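Local coordinates for kelch domain-containing protein (PDB 5C86) that probably oxidises alcohols to aldehydes as a copper-dependent fungal oxidase of the galactose oxidase and glyoxal oxidase (AA5) family, here in its apo form, at residues A20-T25 with K102-P107; A93-L98 with N154-L159; V227-V232 with A254-L259; K235-G240 with G289-V294. All coordinates share one frame; numbering follows the deposited sequence.

Interactions 2 and 4 join neighbouring sheets of the kelch propeller, and interaction 1 ties the turn after strand 18-21 to a loop of the next sheet; interaction 3 stays within a single sheet. Interactions 3 and 4 share that sheet, with centres 8 Å apart, and bury aromatic and aliphatic side chains without hydrogen bonds, one tyrosine hydroxyl meeting isoleucine methyls. Interaction 1 is only partly buried and rests on a carboxylate-hydroxyl bond. Interaction 2 is buried although its centre lies about 20 Å from that of the chain, and it brings a tryptophan NH edge to a threonine. Interactions 1 and 2 touch through Leu98; interactions 1 and 3 lie on opposite sides of the chain's centre.

Interaction 1 of 4, residues A20-T25 with K102-P107; sequences ALVPET and KGESSP
Glu104 reaches across to Val22 and Thr25 and supplies every close atom on its side of the contact. Its CB points toward the other segment, and with chi1 at -66° CG lies anti to the carbonyl carbon. The next torsion is extended (chi2 177°), which carries the carboxylate well clear of its own backbone. Along that path Glu104 CG passes Val22 CG1 at 4.0 Å, a plain van der Waals contact in which the two side chains run obliquely to each other. Glu104 CD then comes to 3.9 Å from Thr25 OG1. At the end, Glu104 OE2 accepts a hydrogen bond from Thr25 OG1 at 2.9 Å; the hydroxyl approaches from above the carboxylate, 36° out of its plane. The same oxygen, Glu104 OE2, also lies 3.6 Å from Val22 CG1 and 3.7 Å from Thr25 CG2, so methyl groups flank the polar bond. A second donor, Asn27 ND2, bonds to OE2 as well, while Thr25 OG1 is additionally bonded to the backbone N of Asn27; this network is consistent with an ionised carboxylate.

Glu104 sits at the second position of a type I beta turn from Gly103 to Ser106, and Gly103 O is gripped twice, by Ser106 N at 3.2 Å and by Ser106 OG at 2.7 Å. Gln65 NE2 bonds to the carbonyl oxygens of both Glu104 and Ser106. The contact thus links the turn that leaves strand 18-21 on its way to strand 28-31 with the connection between strands 95-98 and 109-111 in the adjoining propeller sheet, while Phe100 packs against Val22.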
loop_
_atom_site.group_PDB
_atom_site.type_symbol
_atom_site.label_atom_id
_atom_site.label_comp_id
_atom_site.label_asym_id
_atom_site.label_seq_id
_atom_site.Cartn_x
_atom_site.Cartn_y
_atom_site.Cartn_z
ATOM N N ALA A 20 -6.222 5.604 3.716
ATOM C CA ALA A 20 -5.976 4.447 4.604
ATOM C C ALA A 20 -7.255 3.713 4.801
ATOM O O ALA A 20 -8.324 4.350 4.951
ATOM C CB ALA A 20 -5.455 4.853 5.937
ATOM N N LEU A 21 -7.196 2.389 4.826
ATOM C CA LEU A 21 -8.404 1.592 5.130
ATOM C C LEU A 21 -8.456 1.428 6.614
ATOM O O LEU A 21 -7.493 1.033 7.245
ATOM C CB LEU A 21 -8.337 0.221 4.438
ATOM C CG LEU A 21 -9.578 -0.624 4.651
ATOM C CD1 LEU A 21 -10.682 -0.099 3.837
ATOM C CD2 LEU A 21 -9.296 -2.026 4.209
ATOM N N VAL A 22 -9.599 1.779 7.234
ATOM C CA VAL A 22 -9.722 1.710 8.673
ATOM C C VAL A 22 -10.035 0.226 9.093
ATOM O O VAL A 22 -11.008 -0.364 8.616
ATOM C CB VAL A 22 -10.861 2.630 9.119
ATOM C CG1 VAL A 22 -11.034 2.541 10.612
ATOM C CG2 VAL A 22 -10.595 4.100 8.657
ATOM N N PRO A 23 -9.200 -0.325 9.948
ATOM C CA PRO A 23 -9.543 -1.687 10.405
ATOM C C PRO A 23 -10.919 -1.819 11.012
ATOM O O PRO A 23 -11.454 -0.881 11.583
ATOM C CB PRO A 23 -8.486 -1.978 11.428
ATOM C CG PRO A 23 -7.303 -1.173 11.080
ATOM C CD PRO A 23 -7.937 0.097 10.511
ATOM N N GLU A 24 -11.530 -2.991 10.806
ATOM C CA GLU A 24 -12.795 -3.443 11.414
ATOM C C GLU A 24 -13.979 -2.830 10.743
ATOM O O GLU A 24 -14.884 -3.535 10.337
ATOM C CB GLU A 24 -12.879 -3.218 12.940
ATOM C CG GLU A 24 -12.206 -4.283 13.734
ATOM C CD GLU A 24 -12.219 -4.000 15.212
ATOM O OE1 GLU A 24 -13.031 -3.141 15.696
ATOM O OE2 GLU A 24 -11.328 -4.598 15.845
ATOM N N THR A 25 -13.973 -1.506 10.550
ATOM C CA THR A 25 -15.117 -0.895 9.802
ATOM C C THR A 25 -14.945 -0.988 8.321
ATOM O O THR A 25 -15.888 -1.067 7.553
ATOM C CB THR A 25 -15.325 0.562 10.137
ATOM O OG1 THR A 25 -14.121 1.272 9.831
ATOM C CG2 THR A 25 -15.645 0.742 11.611
ATOM N N LYS A 102 -9.995 4.254 19.408
ATOM C CA LYS A 102 -10.412 5.507 20.063
ATOM C C LYS A 102 -11.434 6.310 19.271
ATOM O O LYS A 102 -11.877 7.348 19.769
ATOM C CB LYS A 102 -9.187 6.310 20.447
ATOM C CG LYS A 102 -8.231 5.492 21.323
ATOM C CD LYS A 102 -7.065 6.320 21.854
ATOM C CE LYS A 102 -5.941 5.474 22.430
ATOM N NZ LYS A 102 -6.302 4.889 23.736
ATOM N N GLY A 103 -11.821 5.845 18.072
ATOM C CA GLY A 103 -12.791 6.484 17.222
ATOM C C GLY A 103 -12.062 6.908 15.950
ATOM O O GLY A 103 -10.965 7.442 15.992
ATOM N N GLU A 104 -12.750 6.690 14.852
ATOM C CA GLU A 104 -12.231 6.955 13.513
ATOM C C GLU A 104 -12.030 8.463 13.264
ATOM O O GLU A 104 -11.205 8.815 12.440
ATOM C CB GLU A 104 -13.256 6.520 12.511
ATOM C CG GLU A 104 -13.480 5.047 12.522
ATOM C CD GLU A 104 -14.571 4.755 11.540
ATOM O OE1 GLU A 104 -15.712 5.313 11.674
ATOM O OE2 GLU A 104 -14.301 4.030 10.627
ATOM N N SER A 105 -12.848 9.315 13.911
ATOM C CA SER A 105 -12.764 10.763 13.824
ATOM C C SER A 105 -12.097 11.366 15.051
ATOM O O SER A 105 -11.999 12.584 15.153
ATOM C CB SER A 105 -14.149 11.342 13.612
ATOM O OG SER A 105 -14.720 10.709 12.472
ATOM N N SER A 106 -11.551 10.549 15.943
ATOM C CA SER A 106 -10.863 11.044 17.088
ATOM C C SER A 106 -9.513 11.727 16.707
ATOM O O SER A 106 -9.025 11.565 15.573
ATOM C CB SER A 106 -10.711 9.916 18.103
ATOM O OG SER A 106 -9.701 8.927 17.808
ATOM N N PRO A 107 -8.872 12.444 17.653
ATOM C CA PRO A 107 -7.659 13.191 17.282
ATOM C C PRO A 107 -6.468 12.277 17.016
ATOM O O PRO A 107 -6.252 11.298 17.730
ATOM C CB PRO A 107 -7.402 14.087 18.506
ATOM C CG PRO A 107 -8.796 14.248 19.148
ATOM C CD PRO A 107 -9.427 12.903 18.968
#

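Interaction 2 of 4, residues A93-L98 with N154-L159; sequences AKTSVL and NTWTKL
The indole of Trp156 turns an edge to Thr95: Thr95 OG1 lies near the ring plane, 3.1 Å from Trp156 NE1, and 3.6 Å from Trp156 CZ2. Tyr149 supplies the aromatic neighbour, its ring meeting the indole with the planes inclined at about 40°, and Thr87 and Met114 also touch Trp156. The two side chains of the contact run obliquely to each other, and the approach is made by a few atoms: 74 Å² is buried in total, while the closest pair of CA atoms, those of Thr95 and Trp156, is 10.0 Å apart. It is therefore the length of the indole that spans the separation. The side chain of Trp156 leaves the backbone toward the other segment, and a chi1 of -72° sets CG anti to the carbonyl carbon.

In a kelch propeller each four-stranded antiparallel sheet is one blade. Here strand 95-98, an inner strand of its sheet, is met by strand 155-158, an edge strand of the next one. Ser112, just past strand 109-111, occupies the seam: its carbonyl oxygen takes a hydrogen bond from Thr95 OG1 and a weak one from Trp156 NE1, while its backbone N is bonded to Asn154 OD1. Asn154 and Thr155 both face Asp150 in a G1 beta bulge, directly ahead of the residue that carries the indole.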
loop_
_atom_site.group_PDB
_atom_site.type_symbol
_atom_site.label_atom_id
_atom_site.label_comp_id
_atom_site.label_asym_id
_atom_site.label_seq_id
_atom_site.Cartn_x
_atom_site.Cartn_y
_atom_site.Cartn_z
ATOM N N ALA A 93 9.698 16.559 11.343
ATOM C CA ALA A 93 10.285 15.759 12.402
ATOM C C ALA A 93 9.186 14.878 13.093
ATOM O O ALA A 93 9.573 14.009 13.873
ATOM C CB ALA A 93 10.913 16.693 13.487
ATOM N N LYS A 94 7.898 15.148 12.844
ATOM C CA LYS A 94 6.771 14.656 13.693
ATOM C C LYS A 94 6.375 13.205 13.385
ATOM O O LYS A 94 6.515 12.698 12.252
ATOM C CB LYS A 94 5.568 15.554 13.621
ATOM C CG LYS A 94 5.994 16.969 14.149
ATOM C CD LYS A 94 4.894 17.778 14.672
ATOM C CE LYS A 94 5.456 18.822 15.652
ATOM N NZ LYS A 94 4.383 19.783 15.854
ATOM N N THR A 95 5.974 12.517 14.418
ATOM C CA THR A 95 5.312 11.164 14.317
ATOM C C THR A 95 3.924 11.324 14.945
ATOM O O THR A 95 3.804 11.833 16.085
ATOM C CB THR A 95 6.103 10.102 15.026
ATOM O OG1 THR A 95 7.428 10.009 14.517
ATOM C CG2 THR A 95 5.486 8.729 14.759
ATOM N N SER A 96 2.863 11.017 14.229
ATOM C CA SER A 96 1.546 10.977 14.727
ATOM C C SER A 96 0.888 9.593 14.606
ATOM O O SER A 96 1.294 8.823 13.716
ATOM C CB SER A 96 0.694 11.881 14.031
ATOM O OG SER A 96 1.144 13.250 14.086
ATOM N N VAL A 97 -0.144 9.340 15.411
ATOM C CA VAL A 97 -0.807 8.037 15.447
ATOM C C VAL A 97 -2.301 8.234 15.484
ATOM O O VAL A 97 -2.822 9.111 16.193
ATOM C CB VAL A 97 -0.194 7.086 16.463
ATOM C CG1 VAL A 97 -0.410 7.532 17.908
ATOM C CG2 VAL A 97 -0.773 5.680 16.274
ATOM N N LEU A 98 -3.061 7.481 14.672
ATOM C CA LEU A 98 -4.449 7.351 14.808
ATOM C C LEU A 98 -4.756 5.923 15.202
ATOM O O LEU A 98 -4.521 4.964 14.381
ATOM C CB LEU A 98 -5.245 7.765 13.579
ATOM C CG LEU A 98 -6.742 7.579 13.633
ATOM C CD1 LEU A 98 -7.380 8.478 14.691
ATOM C CD2 LEU A 98 -7.424 7.890 12.330
ATOM N N ASN A 154 8.265 3.718 22.640
ATOM C CA ASN A 154 8.123 5.026 21.944
ATOM C C ASN A 154 9.460 5.692 21.669
ATOM O O ASN A 154 9.636 6.871 22.024
ATOM C CB ASN A 154 7.154 5.936 22.719
ATOM C CG ASN A 154 6.802 7.279 22.037
ATOM O OD1 ASN A 154 6.627 7.469 20.822
ATOM N ND2 ASN A 154 6.674 8.274 22.886
ATOM N N THR A 155 10.381 4.949 21.086
ATOM C CA THR A 155 11.708 5.438 20.751
ATOM C C THR A 155 12.010 5.242 19.281
ATOM O O THR A 155 11.619 4.215 18.718
ATOM C CB THR A 155 12.823 4.699 21.508
ATOM O OG1 THR A 155 12.833 3.296 21.140
ATOM C CG2 THR A 155 12.629 4.851 22.994
ATOM N N TRP A 156 12.737 6.194 18.697
ATOM C CA TRP A 156 13.396 6.068 17.404
ATOM C C TRP A 156 14.874 5.897 17.616
ATOM O O TRP A 156 15.462 6.677 18.451
ATOM C CB TRP A 156 13.178 7.322 16.574
ATOM C CG TRP A 156 11.770 7.501 16.023
ATOM C CD1 TRP A 156 10.778 8.193 16.518
ATOM C CD2 TRP A 156 11.263 6.874 14.804
ATOM N NE1 TRP A 156 9.648 8.160 15.719
ATOM C CE2 TRP A 156 9.916 7.345 14.654
ATOM C CE3 TRP A 156 11.828 6.045 13.833
ATOM C CZ2 TRP A 156 9.100 6.924 13.564
ATOM C CZ3 TRP A 156 11.017 5.634 12.766
ATOM C CH2 TRP A 156 9.703 6.109 12.644
ATOM N N THR A 157 15.508 4.986 16.940
ATOM C CA THR A 157 16.933 4.741 17.022
ATOM C C THR A 157 17.514 4.784 15.585
ATOM O O THR A 157 17.017 4.087 14.685
ATOM C CB THR A 157 17.150 3.383 17.687
ATOM O OG1 THR A 157 16.361 3.336 18.894
ATOM C CG2 THR A 157 18.634 3.163 18.009
ATOM N N LYS A 158 18.569 5.571 15.344
ATOM C CA LYS A 158 19.320 5.509 14.138
ATOM C C LYS A 158 20.036 4.235 13.997
ATOM O O LYS A 158 20.541 3.667 14.972
ATOM C CB LYS A 158 20.330 6.688 14.035
ATOM C CG LYS A 158 19.593 7.998 14.038
ATOM C CD LYS A 158 20.437 9.219 13.771
ATOM C CE LYS A 158 21.342 9.451 14.994
ATOM N NZ LYS A 158 21.681 10.887 14.904
ATOM N N LEU A 159 20.108 3.709 12.770
ATOM C CA LEU A 159 20.754 2.478 12.540
ATOM C C LEU A 159 21.999 2.774 11.691
ATOM O O LEU A 159 21.932 2.988 10.466
ATOM C CB LEU A 159 19.828 1.534 11.795
ATOM C CG LEU A 159 18.633 1.085 12.643
ATOM C CD1 LEU A 159 17.518 0.465 11.746
ATOM C CD2 LEU A 159 19.061 0.118 13.765
#

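Interaction 3 of 4, residues V227-V232 with A254-L259; sequences VMYDAV and AHILTL
Tyr229 OH rests against the branched side chain of Ile256, lying 3.5 Å from Ile256 CD1. Ile256 CG2 is equally near to Tyr229 OH, at 3.5 Å, so the oxygen touches both branches. The phenol and the isoleucine cross at about a right angle, and Tyr229 CE2 adds an apolar contact with Ile256 CG1 at 4.4 Å. Ile256 has two deposited conformers, and these distances hold for one of them. A looser pair accompanies it: Met228 CE approaches Leu259 CD2 at 4.4 Å. In the methionine CG is anti to the backbone N (chi1 -172°) and the chain is extended as far as SD; the last torsion then bends CE aside toward Leu259.

Both pairs bridge an intervening strand, as the 9.1 Å between the CA atoms of Met228 and Leu257 indicates. Lys235 touches Tyr229 and Ile256, and its NZ bonds to Thr258 OG1; Ile236 touches Met228 and Leu259. Tyr229 and Asp230 both face Lys235 in a classic beta bulge, at the corner the chain turns at Tyr229, where Arg431 NH1 bonds to Tyr229 O. First and third strands thus meet across the second, 235-239, in the up-and-down antiparallel four-stranded blade of a kelch propeller.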
loop_
_atom_site.group_PDB
_atom_site.type_symbol
_atom_site.label_atom_id
_atom_site.label_comp_id
_atom_site.label_asym_id
_atom_site.label_seq_id
_atom_site.Cartn_x
_atom_site.Cartn_y
_atom_site.Cartn_z
ATOM N N VAL A 227 4.335 -4.615 -5.386
ATOM C CA VAL A 227 3.446 -5.230 -4.432
ATOM C C VAL A 227 3.803 -6.677 -4.208
ATOM O O VAL A 227 4.005 -7.411 -5.151
ATOM C CB VAL A 227 1.947 -5.082 -4.738
ATOM C CG1 VAL A 227 1.652 -5.748 -6.044
ATOM C CG2 VAL A 227 1.101 -5.643 -3.629
ATOM N N MET A 228 3.775 -7.092 -2.934
ATOM C CA MET A 228 4.002 -8.438 -2.551
ATOM C C MET A 228 2.684 -9.184 -2.663
ATOM O O MET A 228 1.868 -9.166 -1.767
ATOM C CB MET A 228 4.541 -8.497 -1.138
ATOM C CG MET A 228 4.980 -9.901 -0.746
ATOM S SD MET A 228 5.724 -10.005 0.878
ATOM C CE MET A 228 7.335 -9.364 0.476
ATOM N N TYR A 229 2.512 -9.897 -3.760
ATOM C CA TYR A 229 1.269 -10.555 -4.072
ATOM C C TYR A 229 1.207 -11.997 -3.554
ATOM O O TYR A 229 0.132 -12.596 -3.538
ATOM C CB TYR A 229 0.976 -10.502 -5.577
ATOM C CG TYR A 229 1.905 -11.323 -6.418
ATOM C CD1 TYR A 229 1.689 -12.633 -6.599
ATOM C CD2 TYR A 229 3.019 -10.750 -6.971
ATOM C CE1 TYR A 229 2.585 -13.382 -7.380
ATOM C CE2 TYR A 229 3.939 -11.447 -7.726
ATOM C CZ TYR A 229 3.691 -12.772 -7.886
ATOM O OH TYR A 229 4.551 -13.470 -8.696
ATOM N N ASP A 230 2.344 -12.622 -3.192
ATOM C CA ASP A 230 2.292 -13.928 -2.551
ATOM C C ASP A 230 3.428 -13.949 -1.572
ATOM O O ASP A 230 4.580 -14.281 -1.954
ATOM C CB ASP A 230 2.364 -15.070 -3.550
ATOM C CG ASP A 230 2.322 -16.442 -2.864
ATOM O OD1 ASP A 230 2.515 -16.516 -1.610
ATOM O OD2 ASP A 230 2.026 -17.428 -3.578
ATOM N N ALA A 231 3.162 -13.555 -0.334
ATOM C CA ALA A 231 4.231 -13.441 0.647
ATOM C C ALA A 231 4.791 -14.800 1.073
ATOM O O ALA A 231 5.975 -14.877 1.427
ATOM C CB ALA A 231 3.744 -12.692 1.816
ATOM N N VAL A 232 3.991 -15.829 0.981
ATOM C CA VAL A 232 4.447 -17.164 1.366
ATOM C C VAL A 232 5.569 -17.627 0.396
ATOM O O VAL A 232 6.591 -18.180 0.823
ATOM C CB VAL A 232 3.250 -18.122 1.390
ATOM C CG1 VAL A 232 3.720 -19.561 1.606
ATOM C CG2 VAL A 232 2.243 -17.745 2.474
ATOM N N ALA A 254 8.003 -4.675 -16.518
ATOM C CA ALA A 254 7.243 -5.530 -15.563
ATOM C C ALA A 254 8.229 -6.658 -15.130
ATOM O O ALA A 254 8.806 -7.336 -15.985
ATOM C CB ALA A 254 6.032 -6.046 -16.158
ATOM N N HIS A 255 8.348 -6.878 -13.841
ATOM C CA HIS A 255 9.250 -7.904 -13.267
ATOM C C HIS A 255 8.567 -8.601 -12.111
ATOM O O HIS A 255 7.676 -8.032 -11.440
ATOM C CB HIS A 255 10.566 -7.369 -12.752
ATOM C CG HIS A 255 11.422 -6.779 -13.804
ATOM N ND1 HIS A 255 11.249 -5.494 -14.305
ATOM C CD2 HIS A 255 12.445 -7.328 -14.516
ATOM C CE1 HIS A 255 12.159 -5.274 -15.257
ATOM N NE2 HIS A 255 12.894 -6.372 -15.403
ATOM N N ILE A 256 8.903 -9.883 -11.908
ATOM C CA ILE A 256 8.603 -10.582 -10.674
ATOM C C ILE A 256 9.897 -10.903 -9.961
ATOM O O ILE A 256 10.775 -11.514 -10.562
ATOM C CB ILE A 256 7.783 -11.880 -10.926
ATOM C CG1 ILE A 256 6.353 -11.599 -11.383
ATOM C CG2 ILE A 256 7.849 -12.797 -9.678
ATOM C CD1 ILE A 256 5.637 -12.827 -11.956
ATOM N N LEU A 257 9.991 -10.504 -8.706
ATOM C CA LEU A 257 11.111 -10.735 -7.801
ATOM C C LEU A 257 10.754 -11.881 -6.916
ATOM O O LEU A 257 9.565 -11.990 -6.446
ATOM C CB LEU A 257 11.398 -9.521 -6.918
ATOM C CG LEU A 257 11.427 -8.146 -7.545
ATOM C CD1 LEU A 257 11.927 -7.095 -6.572
ATOM C CD2 LEU A 257 12.009 -7.965 -8.875
ATOM N N THR A 258 11.725 -12.808 -6.638
ATOM C CA THR A 258 11.458 -13.905 -5.730
ATOM C C THR A 258 12.500 -13.860 -4.650
ATOM O O THR A 258 13.688 -13.926 -4.957
ATOM C CB THR A 258 11.500 -15.283 -6.478
ATOM O OG1 THR A 258 10.573 -15.323 -7.570
ATOM C CG2 THR A 258 11.153 -16.405 -5.528
ATOM N N LEU A 259 12.089 -13.719 -3.404
ATOM C CA LEU A 259 12.926 -13.541 -2.247
ATOM C C LEU A 259 13.217 -14.899 -1.716
ATOM O O LEU A 259 12.309 -15.706 -1.580
ATOM C CB LEU A 259 12.236 -12.699 -1.153
ATOM C CG LEU A 259 12.313 -11.159 -1.396
ATOM C CD1 LEU A 259 11.734 -10.748 -2.726
ATOM C CD2 LEU A 259 11.571 -10.477 -0.290
#

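Interaction 4 of 4, residues K235-G240 with G289-V294; sequences KIFTYG and GKIWVV
Phe237 and Ile291 make the tight half of a packing between two neighbouring blades of the kelch propeller, each blade a four-stranded antiparallel sheet. The evidence for face-to-face packing of sheets is that strands 235-239 and 291-294 run nearly parallel, at 20°, with axes 10.2 Å apart and no hydrogen bond between them. Ile291 CD1 presses on the root of the phenylalanine, 3.5 Å from Phe237 CB and 3.7 Å from Phe237 CG, arriving obliquely to the ring. Ile291 CG2 lies further along the ring, 4.1 Å from Phe237 CD2. With CG anti to the backbone N (chi1 165°), the phenyl group projects into the interface, where Phe315 stacks on it.

Packing slackens toward the C-terminal ends, yet all four touching residues are buried; the partly exposed residues are Lys235 and Lys290, at the N-terminal ends. Tyr239 meets Val293 through a single pair, its CD2 lying 4.2 Å from Val293 CG1. The phenol is anchored in another direction, by a hydrogen bond from Tyr239 OH to the carbonyl oxygen of Tyr276. Val293 divides its two methyls between the aromatic residues: CG1 serves Tyr239, while CG2 sits at the edge of the other ring, near its plane, 4.0 Å from Phe237 CE2.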
loop_
_atom_site.group_PDB
_atom_site.type_symbol
_atom_site.label_atom_id
_atom_site.label_comp_id
_atom_site.label_asym_id
_atom_site.label_seq_id
_atom_site.Cartn_x
_atom_site.Cartn_y
_atom_site.Cartn_z
ATOM N N LYS A 235 7.057 -13.466 -3.370
ATOM C CA LYS A 235 6.902 -12.929 -4.690
ATOM C C LYS A 235 6.436 -11.465 -4.694
ATOM O O LYS A 235 5.418 -11.116 -4.036
ATOM C CB LYS A 235 5.886 -13.691 -5.486
ATOM C CG LYS A 235 6.162 -15.174 -5.644
ATOM C CD LYS A 235 7.156 -15.416 -6.706
ATOM C CE LYS A 235 7.300 -16.905 -7.005
ATOM N NZ LYS A 235 8.381 -17.050 -7.988
ATOM N N ILE A 236 7.207 -10.630 -5.371
ATOM C CA ILE A 236 6.916 -9.188 -5.526
ATOM C C ILE A 236 6.805 -8.821 -7.000
ATOM O O ILE A 236 7.717 -9.142 -7.773
ATOM C CB ILE A 236 7.943 -8.352 -4.822
ATOM C CG1 ILE A 236 8.094 -8.782 -3.363
ATOM C CG2 ILE A 236 7.643 -6.861 -4.969
ATOM C CD1 ILE A 236 9.252 -8.144 -2.705
ATOM N N PHE A 237 5.743 -8.135 -7.397
ATOM C CA PHE A 237 5.593 -7.654 -8.754
ATOM C C PHE A 237 6.048 -6.218 -8.770
ATOM O O PHE A 237 5.761 -5.446 -7.812
ATOM C CB PHE A 237 4.108 -7.668 -9.103
ATOM C CG PHE A 237 3.715 -6.878 -10.314
ATOM C CD1 PHE A 237 3.964 -7.361 -11.600
ATOM C CD2 PHE A 237 3.003 -5.724 -10.176
ATOM C CE1 PHE A 237 3.575 -6.694 -12.705
ATOM C CE2 PHE A 237 2.588 -5.025 -11.319
ATOM C CZ PHE A 237 2.812 -5.535 -12.583
ATOM N N THR A 238 6.753 -5.825 -9.823
ATOM C CA THR A 238 7.210 -4.420 -10.001
ATOM C C THR A 238 6.855 -3.917 -11.317
ATOM O O THR A 238 6.810 -4.699 -12.286
ATOM C CB THR A 238 8.719 -4.251 -9.814
ATOM O OG1 THR A 238 9.442 -4.827 -10.949
ATOM C CG2 THR A 238 9.191 -4.855 -8.473
ATOM N N TYR A 239 6.544 -2.603 -11.475
ATOM C CA TYR A 239 6.074 -2.078 -12.753
ATOM C C TYR A 239 6.475 -0.624 -12.909
ATOM O O TYR A 239 6.195 0.183 -12.041
ATOM C CB TYR A 239 4.530 -2.145 -12.891
ATOM C CG TYR A 239 4.039 -1.830 -14.286
ATOM C CD1 TYR A 239 4.111 -2.818 -15.243
ATOM C CD2 TYR A 239 3.597 -0.598 -14.654
ATOM C CE1 TYR A 239 3.728 -2.604 -16.536
ATOM C CE2 TYR A 239 3.207 -0.346 -15.954
ATOM C CZ TYR A 239 3.241 -1.394 -16.869
ATOM O OH TYR A 239 2.828 -1.204 -18.194
ATOM N N GLY A 240 6.941 -0.285 -14.096
ATOM C CA GLY A 240 7.005 1.108 -14.532
ATOM C C GLY A 240 7.991 1.990 -13.816
ATOM O O GLY A 240 8.989 1.542 -13.261
ATOM N N GLY A 289 -5.085 -12.838 -5.972
ATOM C CA GLY A 289 -3.670 -12.774 -6.358
ATOM C C GLY A 289 -3.375 -11.995 -7.583
ATOM O O GLY A 289 -2.231 -11.728 -7.868
ATOM N N LYS A 290 -4.429 -11.474 -8.208
ATOM C CA LYS A 290 -4.191 -10.581 -9.322
ATOM C C LYS A 290 -3.858 -9.184 -8.831
ATOM O O LYS A 290 -4.050 -8.855 -7.638
ATOM C CB LYS A 290 -5.362 -10.555 -10.333
ATOM C CG LYS A 290 -5.584 -11.920 -11.003
ATOM C CD LYS A 290 -6.678 -11.754 -12.148
ATOM C CE LYS A 290 -7.283 -13.063 -12.649
ATOM N NZ LYS A 290 -8.407 -13.424 -11.721
ATOM N N ILE A 291 -3.328 -8.380 -9.742
ATOM C CA ILE A 291 -2.873 -7.024 -9.402
ATOM C C ILE A 291 -3.457 -6.002 -10.371
ATOM O O ILE A 291 -3.432 -6.199 -11.567
ATOM C CB ILE A 291 -1.374 -6.909 -9.413
ATOM C CG1 ILE A 291 -0.769 -7.928 -8.420
ATOM C CG2 ILE A 291 -0.893 -5.511 -9.080
ATOM C CD1 ILE A 291 0.718 -8.166 -8.575
ATOM N N TRP A 292 -4.050 -4.951 -9.860
ATOM C CA TRP A 292 -4.608 -3.887 -10.758
ATOM C C TRP A 292 -3.669 -2.701 -10.729
ATOM O O TRP A 292 -3.269 -2.280 -9.621
ATOM C CB TRP A 292 -5.907 -3.511 -10.224
ATOM C CG TRP A 292 -6.761 -2.622 -11.106
ATOM C CD1 TRP A 292 -7.179 -2.912 -12.333
ATOM C CD2 TRP A 292 -7.365 -1.392 -10.713
ATOM N NE1 TRP A 292 -8.066 -1.932 -12.768
ATOM C CE2 TRP A 292 -8.178 -0.995 -11.800
ATOM C CE3 TRP A 292 -7.339 -0.613 -9.571
ATOM C CZ2 TRP A 292 -8.981 0.133 -11.719
ATOM C CZ3 TRP A 292 -8.185 0.508 -9.504
ATOM C CH2 TRP A 292 -8.978 0.827 -10.583
ATOM N N VAL A 293 -3.324 -2.211 -11.903
ATOM C CA VAL A 293 -2.402 -1.094 -12.091
ATOM C C VAL A 293 -3.204 0.023 -12.691
ATOM O O VAL A 293 -3.666 -0.131 -13.831
ATOM C CB VAL A 293 -1.186 -1.443 -12.939
ATOM C CG1 VAL A 293 -0.236 -0.303 -12.920
ATOM C CG2 VAL A 293 -0.489 -2.706 -12.358
ATOM N N VAL A 294 -3.343 1.121 -11.956
ATOM C CA VAL A 294 -4.252 2.187 -12.384
ATOM C C VAL A 294 -3.537 3.554 -12.419
ATOM O O VAL A 294 -2.725 3.900 -11.538
ATOM C CB VAL A 294 -5.461 2.301 -11.440
ATOM C CG1 VAL A 294 -5.117 2.367 -9.974
ATOM C CG2 VAL A 294 -6.436 3.428 -11.847
#